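Local coordinates for Lys-gingipain catalytic subunit (Porphyromonas gingivalis, PDB 4TKX), which is the catalytic domain of a secreted cysteine proteinase that cleaves proteins after lysine, among them haemoglobin, collagen and immunoglobulins, at residues R15-A20 with D43-D48; F62-Y67 with A107-Y112; L243-C248 with A275-S280; A370-N375 with R440-P445. All coordinates share one frame; numbering follows the deposited sequence.

Contact 1 of 4, residues R15-A20 with D43-D48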
# COMPACT_ATOMS: atom_id res chain seq x y z
N ARG A 15 0.58 -6.22 -13.37
CA ARG A 15 -0.46 -5.63 -14.21
C ARG A 15 -1.35 -4.76 -13.34
O ARG A 15 -1.73 -5.15 -12.24
CB ARG A 15 -1.29 -6.73 -14.89
CG ARG A 15 -0.45 -7.63 -15.77
CD ARG A 15 -1.27 -8.68 -16.46
NE ARG A 15 -0.40 -9.73 -17.01
CZ ARG A 15 0.25 -9.64 -18.16
NH1 ARG A 15 0.11 -8.57 -18.94
NH2 ARG A 15 1.03 -10.65 -18.54
N MET A 16 -1.66 -3.57 -13.84
CA MET A 16 -2.49 -2.63 -13.11
C MET A 16 -3.55 -2.02 -14.01
O MET A 16 -3.26 -1.52 -15.10
CB MET A 16 -1.64 -1.53 -12.48
CG MET A 16 -2.47 -0.48 -11.73
SD MET A 16 -1.47 0.51 -10.60
CE MET A 16 -0.56 1.48 -11.70
N LEU A 17 -4.79 -2.07 -13.53
CA LEU A 17 -5.91 -1.39 -14.15
C LEU A 17 -6.10 -0.07 -13.41
O LEU A 17 -6.17 -0.04 -12.18
CB LEU A 17 -7.17 -2.26 -14.00
CG LEU A 17 -8.48 -1.64 -14.52
CD1 LEU A 17 -8.41 -1.34 -15.99
CD2 LEU A 17 -9.61 -2.60 -14.24
N VAL A 18 -6.17 1.02 -14.16
CA VAL A 18 -6.32 2.35 -13.59
C VAL A 18 -7.62 2.94 -14.10
O VAL A 18 -7.85 3.01 -15.32
CB VAL A 18 -5.16 3.28 -13.98
CG1 VAL A 18 -5.34 4.68 -13.36
CG2 VAL A 18 -3.83 2.69 -13.54
N VAL A 19 -8.48 3.35 -13.17
CA VAL A 19 -9.71 4.08 -13.52
C VAL A 19 -9.62 5.45 -12.85
O VAL A 19 -9.48 5.54 -11.63
CB VAL A 19 -10.96 3.32 -13.05
CG1 VAL A 19 -12.24 4.14 -13.34
CG2 VAL A 19 -11.02 1.95 -13.73
N ALA A 20 -9.65 6.50 -13.67
CA ALA A 20 -9.34 7.84 -13.19
C ALA A 20 -10.35 8.86 -13.66
O ALA A 20 -10.85 8.82 -14.79
CB ALA A 20 -7.94 8.25 -13.65
N ASP A 43 -3.29 -0.59 -17.86
CA ASP A 43 -4.50 -0.44 -18.67
C ASP A 43 -5.22 0.75 -18.06
O ASP A 43 -5.79 0.63 -16.98
CB ASP A 43 -5.35 -1.71 -18.54
CG ASP A 43 -6.48 -1.77 -19.53
OD1 ASP A 43 -6.61 -0.85 -20.37
OD2 ASP A 43 -7.22 -2.78 -19.49
N VAL A 44 -5.16 1.90 -18.73
CA VAL A 44 -5.55 3.17 -18.11
C VAL A 44 -6.77 3.74 -18.79
O VAL A 44 -6.77 3.97 -20.01
CB VAL A 44 -4.43 4.22 -18.23
CG1 VAL A 44 -4.84 5.50 -17.54
CG2 VAL A 44 -3.14 3.69 -17.65
N HIS A 45 -7.80 4.00 -17.98
CA HIS A 45 -9.07 4.50 -18.48
C HIS A 45 -9.60 5.65 -17.65
O HIS A 45 -9.35 5.71 -16.44
CB HIS A 45 -10.07 3.35 -18.51
CG HIS A 45 -9.72 2.32 -19.53
ND1 HIS A 45 -10.18 2.40 -20.82
CD2 HIS A 45 -8.87 1.26 -19.48
CE1 HIS A 45 -9.69 1.38 -21.51
NE2 HIS A 45 -8.88 0.69 -20.73
N TYR A 46 -10.33 6.54 -18.30
CA TYR A 46 -10.90 7.72 -17.66
C TYR A 46 -12.43 7.69 -17.69
O TYR A 46 -13.06 7.11 -18.59
CB TYR A 46 -10.35 9.00 -18.32
CG TYR A 46 -8.86 9.06 -18.20
CD1 TYR A 46 -8.25 9.57 -17.06
CD2 TYR A 46 -8.03 8.57 -19.21
CE1 TYR A 46 -6.90 9.59 -16.93
CE2 TYR A 46 -6.67 8.59 -19.07
CZ TYR A 46 -6.11 9.12 -17.93
OH TYR A 46 -4.73 9.13 -17.76
N THR A 47 -13.02 8.34 -16.70
CA THR A 47 -14.45 8.29 -16.50
C THR A 47 -15.23 9.06 -17.57
O THR A 47 -16.45 8.92 -17.64
CB THR A 47 -14.83 8.78 -15.10
OG1 THR A 47 -14.29 10.08 -14.90
CG2 THR A 47 -14.27 7.83 -14.03
N ASP A 48 -14.54 9.83 -18.41
CA ASP A 48 -15.21 10.46 -19.56
C ASP A 48 -15.40 9.51 -20.76
O ASP A 48 -16.03 9.88 -21.74
CB ASP A 48 -14.53 11.77 -19.99
CG ASP A 48 -13.11 11.59 -20.50
OD1 ASP A 48 -12.53 10.51 -20.29
OD2 ASP A 48 -12.57 12.55 -21.09
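Ala20 O accepts a hydrogen bond from Thr47 N at 2.9 Å and is also met by Tyr46 CA, a weaker CA-H...O contact, at 3.1 Å. This closes the end of a parallel pairing inside a beta-alpha-beta unit, strand 14-20, helix 25-37 and strand 40-46, with the short strand axes 4.7 Å apart and inclined by 14°. The register Leu17-Asp43 to Ala20-Tyr46 is fixed by a ladder of five backbone bonds, the shortest from His45 N to Val18 O at 2.8 Å. Strand 40-46 is an edge strand of a four-stranded parallel sheet; strand 14-20 pairs on its other edge with strand 79-83.

One face carries Leu17, Val19, Asp43 and His45, and helix 56-72 lies against it. Asp43 turns its carboxylate away from its own backbone N (chi1 -169°) and runs alongside Leu17, whose CD1 comes within 4.0 Å of Asp43 OD2. His45 NE2 donates to Asp43 OD1 at 2.8 Å in a bent bond, 132° at the hydrogen, reaching it from above the carboxylate plane, while OD2 is salt-bridged to Lys66. Because His45 ND1 pairs with Glu49, both ring nitrogens face carboxylates, which may favour a protonated ring, though the nearby Lys66 would work against it.

The opposite face, with Val18, Val44, Ala20 and Tyr46, is covered by helix 25-37 through Leu28 and Leu32. Here Val18 CB meets Val44 CG2 at 4.2 Å, and Ala20 CB lies 3.7 Å from Tyr46 CD1 and equally near CE1.

Contact 2 of 4, residues F62-Y67 with A107-Y112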
# COMPACT_ATOMS: atom_id res chain seq x y z
N PHE A 62 -17.41 -2.18 -15.79
CA PHE A 62 -16.22 -2.02 -16.61
C PHE A 62 -15.05 -2.75 -15.97
O PHE A 62 -14.34 -3.52 -16.63
CB PHE A 62 -15.88 -0.54 -16.77
CG PHE A 62 -14.58 -0.30 -17.45
CD1 PHE A 62 -14.49 -0.41 -18.80
CD2 PHE A 62 -13.45 -0.01 -16.73
CE1 PHE A 62 -13.27 -0.19 -19.45
CE2 PHE A 62 -12.24 0.19 -17.35
CZ PHE A 62 -12.16 0.09 -18.72
N ILE A 63 -14.82 -2.50 -14.68
CA ILE A 63 -13.71 -3.13 -13.97
C ILE A 63 -13.87 -4.66 -13.93
O ILE A 63 -12.90 -5.41 -14.15
CB ILE A 63 -13.58 -2.57 -12.54
CG1 ILE A 63 -13.13 -1.10 -12.57
CG2 ILE A 63 -12.61 -3.40 -11.71
CD1 ILE A 63 -13.32 -0.37 -11.27
N HIS A 64 -15.07 -5.12 -13.64
CA HIS A 64 -15.27 -6.55 -13.53
C HIS A 64 -15.01 -7.23 -14.88
O HIS A 64 -14.41 -8.31 -14.92
CB HIS A 64 -16.68 -6.88 -13.04
CG HIS A 64 -16.89 -6.57 -11.59
ND1 HIS A 64 -18.00 -7.00 -10.90
CD2 HIS A 64 -16.15 -5.86 -10.70
CE1 HIS A 64 -17.93 -6.59 -9.64
NE2 HIS A 64 -16.82 -5.90 -9.50
N LYS A 65 -15.45 -6.62 -15.97
CA LYS A 65 -15.18 -7.20 -17.29
C LYS A 65 -13.68 -7.22 -17.59
O LYS A 65 -13.16 -8.20 -18.12
CB LYS A 65 -15.90 -6.43 -18.39
CG LYS A 65 -15.74 -7.06 -19.76
CD LYS A 65 -16.32 -6.16 -20.85
CE LYS A 65 -16.57 -6.89 -22.19
NZ LYS A 65 -15.85 -8.18 -22.37
N LYS A 66 -12.98 -6.13 -17.27
CA LYS A 66 -11.53 -6.10 -17.47
C LYS A 66 -10.84 -7.22 -16.69
O LYS A 66 -9.92 -7.87 -17.19
CB LYS A 66 -10.94 -4.74 -17.07
CG LYS A 66 -11.18 -3.65 -18.09
CD LYS A 66 -10.40 -3.93 -19.36
CE LYS A 66 -10.43 -2.77 -20.31
NZ LYS A 66 -9.50 -2.98 -21.41
N TYR A 67 -11.26 -7.41 -15.44
CA TYR A 67 -10.67 -8.46 -14.62
C TYR A 67 -10.95 -9.82 -15.24
O TYR A 67 -10.04 -10.62 -15.47
CB TYR A 67 -11.16 -8.43 -13.16
CG TYR A 67 -10.57 -9.60 -12.42
CD1 TYR A 67 -9.29 -9.53 -11.92
CD2 TYR A 67 -11.25 -10.79 -12.32
CE1 TYR A 67 -8.72 -10.61 -11.30
CE2 TYR A 67 -10.69 -11.88 -11.70
CZ TYR A 67 -9.43 -11.80 -11.20
OH TYR A 67 -8.87 -12.89 -10.60
N ALA A 107 -14.17 -7.10 -5.79
CA ALA A 107 -14.71 -8.42 -5.56
C ALA A 107 -15.61 -8.69 -6.77
O ALA A 107 -16.69 -8.10 -6.89
CB ALA A 107 -15.47 -8.47 -4.26
N VAL A 108 -15.11 -9.51 -7.69
CA VAL A 108 -15.84 -9.78 -8.93
C VAL A 108 -16.96 -10.77 -8.73
O VAL A 108 -17.01 -11.51 -7.75
CB VAL A 108 -14.92 -10.16 -10.11
CG1 VAL A 108 -13.77 -9.16 -10.19
CG2 VAL A 108 -14.40 -11.59 -9.97
N ASP A 109 -17.82 -10.81 -9.72
CA ASP A 109 -19.22 -10.60 -9.48
C ASP A 109 -19.75 -11.24 -8.15
O ASP A 109 -20.37 -10.54 -7.35
CB ASP A 109 -20.04 -10.84 -10.79
CG ASP A 109 -19.57 -9.90 -11.98
OD1 ASP A 109 -19.97 -8.72 -12.02
OD2 ASP A 109 -18.80 -10.31 -12.86
N GLY A 110 -19.44 -12.50 -7.84
CA GLY A 110 -19.93 -13.10 -6.59
C GLY A 110 -18.98 -13.38 -5.41
O GLY A 110 -19.40 -14.01 -4.42
N ASP A 111 -17.73 -12.92 -5.46
CA ASP A 111 -16.69 -13.39 -4.52
C ASP A 111 -16.58 -12.65 -3.15
O ASP A 111 -16.78 -11.45 -3.06
CB ASP A 111 -15.32 -13.35 -5.21
CG ASP A 111 -15.31 -14.10 -6.54
OD1 ASP A 111 -14.35 -13.90 -7.31
OD2 ASP A 111 -16.25 -14.89 -6.81
N TYR A 112 -16.23 -13.39 -2.11
CA TYR A 112 -16.00 -12.84 -0.77
C TYR A 112 -14.73 -11.95 -0.70
O TYR A 112 -14.73 -10.83 -0.18
CB TYR A 112 -15.89 -14.05 0.18
CG TYR A 112 -15.71 -13.75 1.65
CD1 TYR A 112 -14.45 -13.44 2.16
CD2 TYR A 112 -16.78 -13.83 2.53
CE1 TYR A 112 -14.28 -13.18 3.50
CE2 TYR A 112 -16.61 -13.58 3.87
CZ TYR A 112 -15.36 -13.27 4.35
OH TYR A 112 -15.20 -13.03 5.68
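Ala107 meets His64 of helix 56-72 through its carbonyl, with Ala107 O 3.4 Å from His64 CE1. The next residue, Val108, takes hold of the helix at two points. Its CA stands over the centre of the imidazole face as a CH-pi contact, 4.0 Å from the ring centroid and 12° off the normal. Its CG1 meanwhile packs on Tyr67 CD2 at 3.7 Å, the two side chains crossing at about a right angle, so the valine fits between residues one helical turn apart. Glu115 accepts a hydrogen bond from Val108 N.

Val108 also opens a type I beta turn that runs to Asp111, within a calcium-binding loop: Asp109, Asp111, Phe113 and Glu115, every second residue, belong to the protein's second calcium site. Asp109 supplies the polar part of the contact. His64 ND1 donates to Asp109 OD1 at 2.8 Å along an almost straight line (173° at the hydrogen). OD1 lies in the imidazole plane, yet the nitrogen sits above the carboxylate plane, and the two planes are 74° apart. With His64 NE2 bonded to Tyr104 O, both ring nitrogens act as donors, consistent with a positively charged ring facing the aspartate.

Past Gly110, Asp111 N closes the turn by donating to Val108 O at 2.8 Å. The Asp111 side chain leaves the helix behind and brings OD1 close to Glu115 OE1.

Contact 3 of 4, residues L243-C248 with A275-S280. With TCK (N-[(1S)-5-amino-1-(chloroacetyl)pentyl]-4-methylbenzenesulfonamide), chain U.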
# COMPACT_ATOMS: atom_id res chain seq x y z
N LEU A 243 4.44 5.75 5.58
CA LEU A 243 3.20 5.00 5.59
C LEU A 243 2.59 5.22 6.95
O LEU A 243 3.29 5.06 7.97
CB LEU A 243 3.48 3.51 5.39
CG LEU A 243 2.32 2.55 5.62
CD1 LEU A 243 1.15 2.83 4.67
CD2 LEU A 243 2.77 1.08 5.51
N ALA A 244 1.31 5.58 6.99
CA ALA A 244 0.59 5.66 8.26
C ALA A 244 -0.56 4.66 8.28
O ALA A 244 -1.21 4.43 7.24
CB ALA A 244 0.10 7.06 8.54
N ILE A 245 -0.78 4.06 9.44
CA ILE A 245 -1.88 3.12 9.64
C ILE A 245 -2.64 3.52 10.90
O ILE A 245 -2.07 3.58 12.00
CB ILE A 245 -1.39 1.67 9.78
CG1 ILE A 245 -0.57 1.26 8.55
CG2 ILE A 245 -2.57 0.70 10.08
CD1 ILE A 245 -0.13 -0.19 8.56
N GLY A 246 -3.91 3.82 10.73
CA GLY A 246 -4.77 4.15 11.84
C GLY A 246 -5.69 2.98 12.11
O GLY A 246 -6.63 2.73 11.35
N ASN A 247 -5.39 2.24 13.16
CA ASN A 247 -6.25 1.14 13.59
C ASN A 247 -7.22 1.76 14.58
O ASN A 247 -6.97 1.79 15.79
CB ASN A 247 -5.43 0.02 14.22
CG ASN A 247 -4.55 -0.68 13.22
OD1 ASN A 247 -3.33 -0.67 13.33
ND2 ASN A 247 -5.17 -1.27 12.20
N CYS A 248 -8.29 2.32 14.03
CA CYS A 248 -9.26 3.09 14.80
C CYS A 248 -10.48 3.34 13.94
O CYS A 248 -10.49 2.98 12.76
CB CYS A 248 -8.64 4.43 15.23
SG CYS A 248 -8.04 5.48 13.89
N ALA A 275 0.98 7.00 1.71
CA ALA A 275 -0.15 6.10 1.75
C ALA A 275 -0.66 6.02 3.19
O ALA A 275 0.11 6.20 4.15
CB ALA A 275 0.24 4.69 1.27
N TYR A 276 -1.93 5.69 3.31
CA TYR A 276 -2.63 5.54 4.58
C TYR A 276 -3.49 4.29 4.51
O TYR A 276 -4.20 4.06 3.52
CB TYR A 276 -3.56 6.73 4.82
CG TYR A 276 -4.22 6.71 6.18
CD1 TYR A 276 -3.46 6.93 7.34
CD2 TYR A 276 -5.58 6.48 6.33
CE1 TYR A 276 -4.03 6.90 8.57
CE2 TYR A 276 -6.16 6.46 7.58
CZ TYR A 276 -5.38 6.68 8.70
OH TYR A 276 -5.93 6.69 9.95
N ILE A 277 -3.45 3.50 5.56
CA ILE A 277 -4.40 2.42 5.76
C ILE A 277 -5.26 2.77 6.97
O ILE A 277 -4.74 3.06 8.06
CB ILE A 277 -3.70 1.06 6.00
CG1 ILE A 277 -2.88 0.64 4.77
CG2 ILE A 277 -4.71 -0.03 6.35
CD1 ILE A 277 -1.85 -0.48 5.06
N GLY A 278 -6.57 2.76 6.76
CA GLY A 278 -7.51 3.01 7.83
C GLY A 278 -8.89 2.45 7.49
O GLY A 278 -9.10 1.85 6.44
N SER A 279 -9.82 2.67 8.41
CA SER A 279 -11.15 2.12 8.31
C SER A 279 -12.18 3.18 7.95
O SER A 279 -12.15 4.29 8.49
CB SER A 279 -11.54 1.52 9.66
OG SER A 279 -12.81 0.90 9.57
N SER A 280 -13.07 2.84 7.04
CA SER A 280 -14.19 3.70 6.71
C SER A 280 -15.28 3.73 7.81
O SER A 280 -15.68 4.80 8.24
CB SER A 280 -14.77 3.32 5.35
OG SER A 280 -16.00 4.00 5.12
S TCK U . -14.92 1.57 19.75
O1S TCK U . -14.71 0.16 19.97
O2S TCK U . -14.45 2.27 20.93
C1 TCK U . -16.66 1.92 19.49
C2 TCK U . -17.30 2.75 20.40
C3 TCK U . -18.66 3.04 20.21
C4 TCK U . -19.34 2.49 19.14
C5 TCK U . -18.67 1.64 18.22
C6 TCK U . -17.33 1.35 18.40
C7 TCK U . -20.80 2.80 18.96
N TCK U . -14.08 2.02 18.40
CA TCK U . -12.88 2.87 18.45
C TCK U . -13.14 4.08 17.60
O TCK U . -12.23 4.73 17.13
CB TCK U . -11.65 2.09 17.90
CG TCK U . -11.27 0.94 18.80
CD TCK U . -10.16 0.02 18.16
CE TCK U . -8.77 0.58 18.31
NZ TCK U . -7.83 -0.29 17.64
CM TCK U . -14.60 4.43 17.27
O HOH W 1 -9.00 4.09 10.70
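Tyr276 lays its ring beside the strand of Ala244 and Gly246. Its CG is anti to the backbone N (chi1 -174°), which carries the phenol forward along the pairing: Ala244 CB meets the ring edge, 3.8 Å from Tyr276 CD1, and further on Tyr276 OH reaches Gly246 CA at 3.4 Å. The bulky ring thus settles where the opposing strand carries only a methyl and a glycine. Thr251 and Trp222 hydrogen-bond the hydroxyl.

The other face is filled by aliphatic branches. Ile245 and Ile277 lie side by side, pointing the same way, and touch CD1 to CD1 at 3.9 Å; Leu243 CD1 reaches over to Ala275 CB at 4.0 Å. Between the two faces the parallel strands, 7° apart in direction, are joined by bonds that include Gly246 N to Ile277 O at 2.9 Å.

After Gly246 direct backbone bonds between the segments give way to a water: it donates to Gly246 O and Cys248 O and accepts from Ser279 N, each at 2.8 Å. Asn247, centre of an inverse gamma turn, directs its carbonyl away from that water, and Asn247 O accepts from TCK NZ at 2.9 Å. This carbonyl therefore contributes to recognition of the lysine-like amine, just ahead of the nucleophile Cys249; the inhibitor is also hydrogen-bonded to Asp288 and Thr214.

The two strands are the fourth and fifth of six, between 210-214 and the antiparallel edge strand 357-361. Helices 285-293 and 325-341 pack on the isoleucine face, while helix 261-267, which completes their beta-alpha-beta unit, sets Phe261 against the Tyr276 ring.

Contact 4 of 4, residues A370-N375 with R440-P445. With EDO (1,2-ethanediol), chain M; SO4 (sulfate ion), chain B.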
# COMPACT_ATOMS: atom_id res chain seq x y z
N ALA A 370 13.48 -0.57 7.56
CA ALA A 370 14.68 0.12 7.97
C ALA A 370 15.46 0.50 6.71
O ALA A 370 14.83 0.88 5.70
CB ALA A 370 15.49 -0.70 8.97
N MET A 371 16.78 0.43 6.74
CA MET A 371 17.54 0.93 5.61
C MET A 371 17.58 -0.12 4.49
O MET A 371 18.03 -1.23 4.67
CB MET A 371 18.96 1.29 6.01
CG MET A 371 19.77 1.94 4.86
SD MET A 371 19.18 3.58 4.34
CE MET A 371 19.60 4.60 5.74
N PRO A 372 17.11 0.27 3.31
CA PRO A 372 17.12 -0.69 2.21
C PRO A 372 18.53 -1.01 1.73
O PRO A 372 19.48 -0.23 1.91
CB PRO A 372 16.30 0.01 1.11
CG PRO A 372 16.36 1.46 1.46
CD PRO A 372 16.40 1.52 2.96
N LYS A 373 18.66 -2.19 1.15
CA LYS A 373 19.93 -2.71 0.67
C LYS A 373 20.29 -2.19 -0.72
O LYS A 373 19.42 -1.76 -1.49
CB LYS A 373 19.85 -4.23 0.66
CG LYS A 373 19.80 -4.85 2.06
CD LYS A 373 19.31 -6.30 1.99
CE LYS A 373 19.40 -6.99 3.35
NZ LYS A 373 18.55 -6.35 4.40
N THR A 374 21.57 -2.29 -1.04
CA THR A 374 22.06 -1.97 -2.38
C THR A 374 22.05 -3.23 -3.23
O THR A 374 22.59 -4.26 -2.84
CB THR A 374 23.47 -1.40 -2.31
OG1 THR A 374 23.44 -0.20 -1.55
CG2 THR A 374 24.00 -1.10 -3.67
N ASN A 375 21.41 -3.16 -4.38
CA ASN A 375 21.28 -4.32 -5.24
C ASN A 375 22.56 -4.53 -6.05
O ASN A 375 23.39 -3.62 -6.16
CB ASN A 375 20.07 -4.16 -6.17
CG ASN A 375 19.41 -5.48 -6.51
OD1 ASN A 375 20.02 -6.54 -6.38
ND2 ASN A 375 18.15 -5.43 -6.94
N ARG A 440 13.48 -4.50 -6.10
CA ARG A 440 13.38 -5.65 -5.23
C ARG A 440 12.95 -5.13 -3.86
O ARG A 440 13.38 -4.05 -3.45
CB ARG A 440 14.72 -6.41 -5.16
CG ARG A 440 14.64 -7.69 -4.35
CD ARG A 440 15.92 -8.49 -4.42
NE ARG A 440 15.91 -9.56 -3.42
CZ ARG A 440 16.98 -10.23 -3.01
NH1 ARG A 440 18.17 -9.99 -3.55
NH2 ARG A 440 16.84 -11.16 -2.08
N SER A 441 12.10 -5.89 -3.18
CA SER A 441 11.60 -5.48 -1.87
C SER A 441 12.76 -5.23 -0.92
O SER A 441 13.63 -6.09 -0.71
CB SER A 441 10.66 -6.55 -1.28
OG SER A 441 10.34 -6.26 0.07
N ASN A 442 12.75 -4.04 -0.34
CA ASN A 442 13.75 -3.56 0.60
C ASN A 442 15.16 -3.39 0.02
O ASN A 442 16.15 -3.45 0.76
CB ASN A 442 13.81 -4.39 1.88
CG ASN A 442 14.32 -3.58 3.06
OD1 ASN A 442 14.14 -2.36 3.08
ND2 ASN A 442 14.98 -4.23 4.01
N TYR A 443 15.21 -3.14 -1.29
CA TYR A 443 16.39 -2.70 -1.99
C TYR A 443 16.14 -1.33 -2.62
O TYR A 443 15.02 -1.04 -3.12
CB TYR A 443 16.78 -3.69 -3.10
CG TYR A 443 17.45 -4.93 -2.57
CD1 TYR A 443 16.73 -5.91 -1.90
CD2 TYR A 443 18.82 -5.12 -2.73
CE1 TYR A 443 17.36 -7.04 -1.39
CE2 TYR A 443 19.44 -6.22 -2.22
CZ TYR A 443 18.71 -7.18 -1.55
OH TYR A 443 19.37 -8.27 -1.05
N LEU A 444 17.19 -0.52 -2.64
CA LEU A 444 17.18 0.70 -3.42
C LEU A 444 16.98 0.34 -4.89
O LEU A 444 17.55 -0.64 -5.37
CB LEU A 444 18.50 1.45 -3.26
CG LEU A 444 18.76 1.95 -1.84
CD1 LEU A 444 20.18 2.44 -1.73
CD2 LEU A 444 17.77 3.05 -1.48
N PRO A 445 16.17 1.12 -5.61
CA PRO A 445 15.99 0.84 -7.04
C PRO A 445 17.24 1.15 -7.87
O PRO A 445 18.02 2.05 -7.52
CB PRO A 445 14.87 1.79 -7.45
CG PRO A 445 15.00 2.93 -6.49
CD PRO A 445 15.43 2.32 -5.18
C1 EDO M . 18.35 -3.09 7.81
O1 EDO M . 19.45 -4.00 7.97
C2 EDO M . 17.36 -3.64 6.77
O2 EDO M . 18.04 -3.93 5.54
S SO4 B . 15.04 -7.92 4.15
O1 SO4 B . 14.34 -7.21 5.21
O2 SO4 B . 14.05 -8.31 3.15
O3 SO4 B . 15.65 -9.12 4.73
O4 SO4 B . 16.03 -7.05 3.54
O HOH W 2 16.87 -2.83 -6.90
O HOH W 3 20.31 -0.78 -5.44
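Lys373 and Tyr443 form the dense middle of this contact. Lys373 CB stands over one face of the phenol ring, 3.7 Å from its centroid and 20° off the normal, while Asn375 CA approaches the ring edge at 3.6 Å from Tyr443 CD2. The backbones are bridged here: Lys373 N donates to Asn442 O at 2.8 Å, and Leu444 N to Lys373 O at the same length. Beside it, Pro372 CG packs on Leu444 CD2 at 3.6 Å. Asn442, with the positive phi of 65° that suits the third position of a type II beta turn, presents its carbonyl from the turn Arg440 to Tyr443.

In fold terms, the loop just before strand 377-378 is tied to the loop between strands 433-439 and 446-451, both in the C-terminal immunoglobulin-like region.

The outer parts are looser and mediated by solvent. Two waters link Leu444 O with Asn375, one through the amide ND2 and the other through the backbone N. Asn375 also uses Ser395 and Ser398, and Arg440 shares Ser395. At the other end the lysine chain bends at its last torsion (chi4 61°), which brings Lys373 NZ to within 2.8 Å of sulfate O4 and also to ethanediol O2.

Asn442 OD1 is bonded to the backbone N of Arg369, which holds the amide with ND2 turned to that sulfate, 3.0 Å from its O4; Arg369 NH2 is a further sulfate donor. Both small molecules probably come from the crystallisation liquor, so the chemistry implies a surface patch able to gather an anion, without pointing to a natural ligand.

Overall arrangement
Contacts 1, 2 and 3 belong to the C25 protease part, contact 4 to the immunoglobulin-like part. Contacts 1 and 2 are neighbours, with centres 15 Å apart: helix 56-72 follows strand 40-46 in the chain, and its Phe62 CZ touches His45 CG at 3.4 Å. Contact 3, in the second sheet, alone of the four reaches the inhibitor pocket; its centre is 24 Å from that of contact 1. Contact 2 does not touch contact 3, with 25 Å between centres and about 15 Å between nearest atoms. Contact 4 comes within about 11 Å of contact 3, nearest atoms, and lies across the chain's centre from contact 2, their centres 34 Å apart.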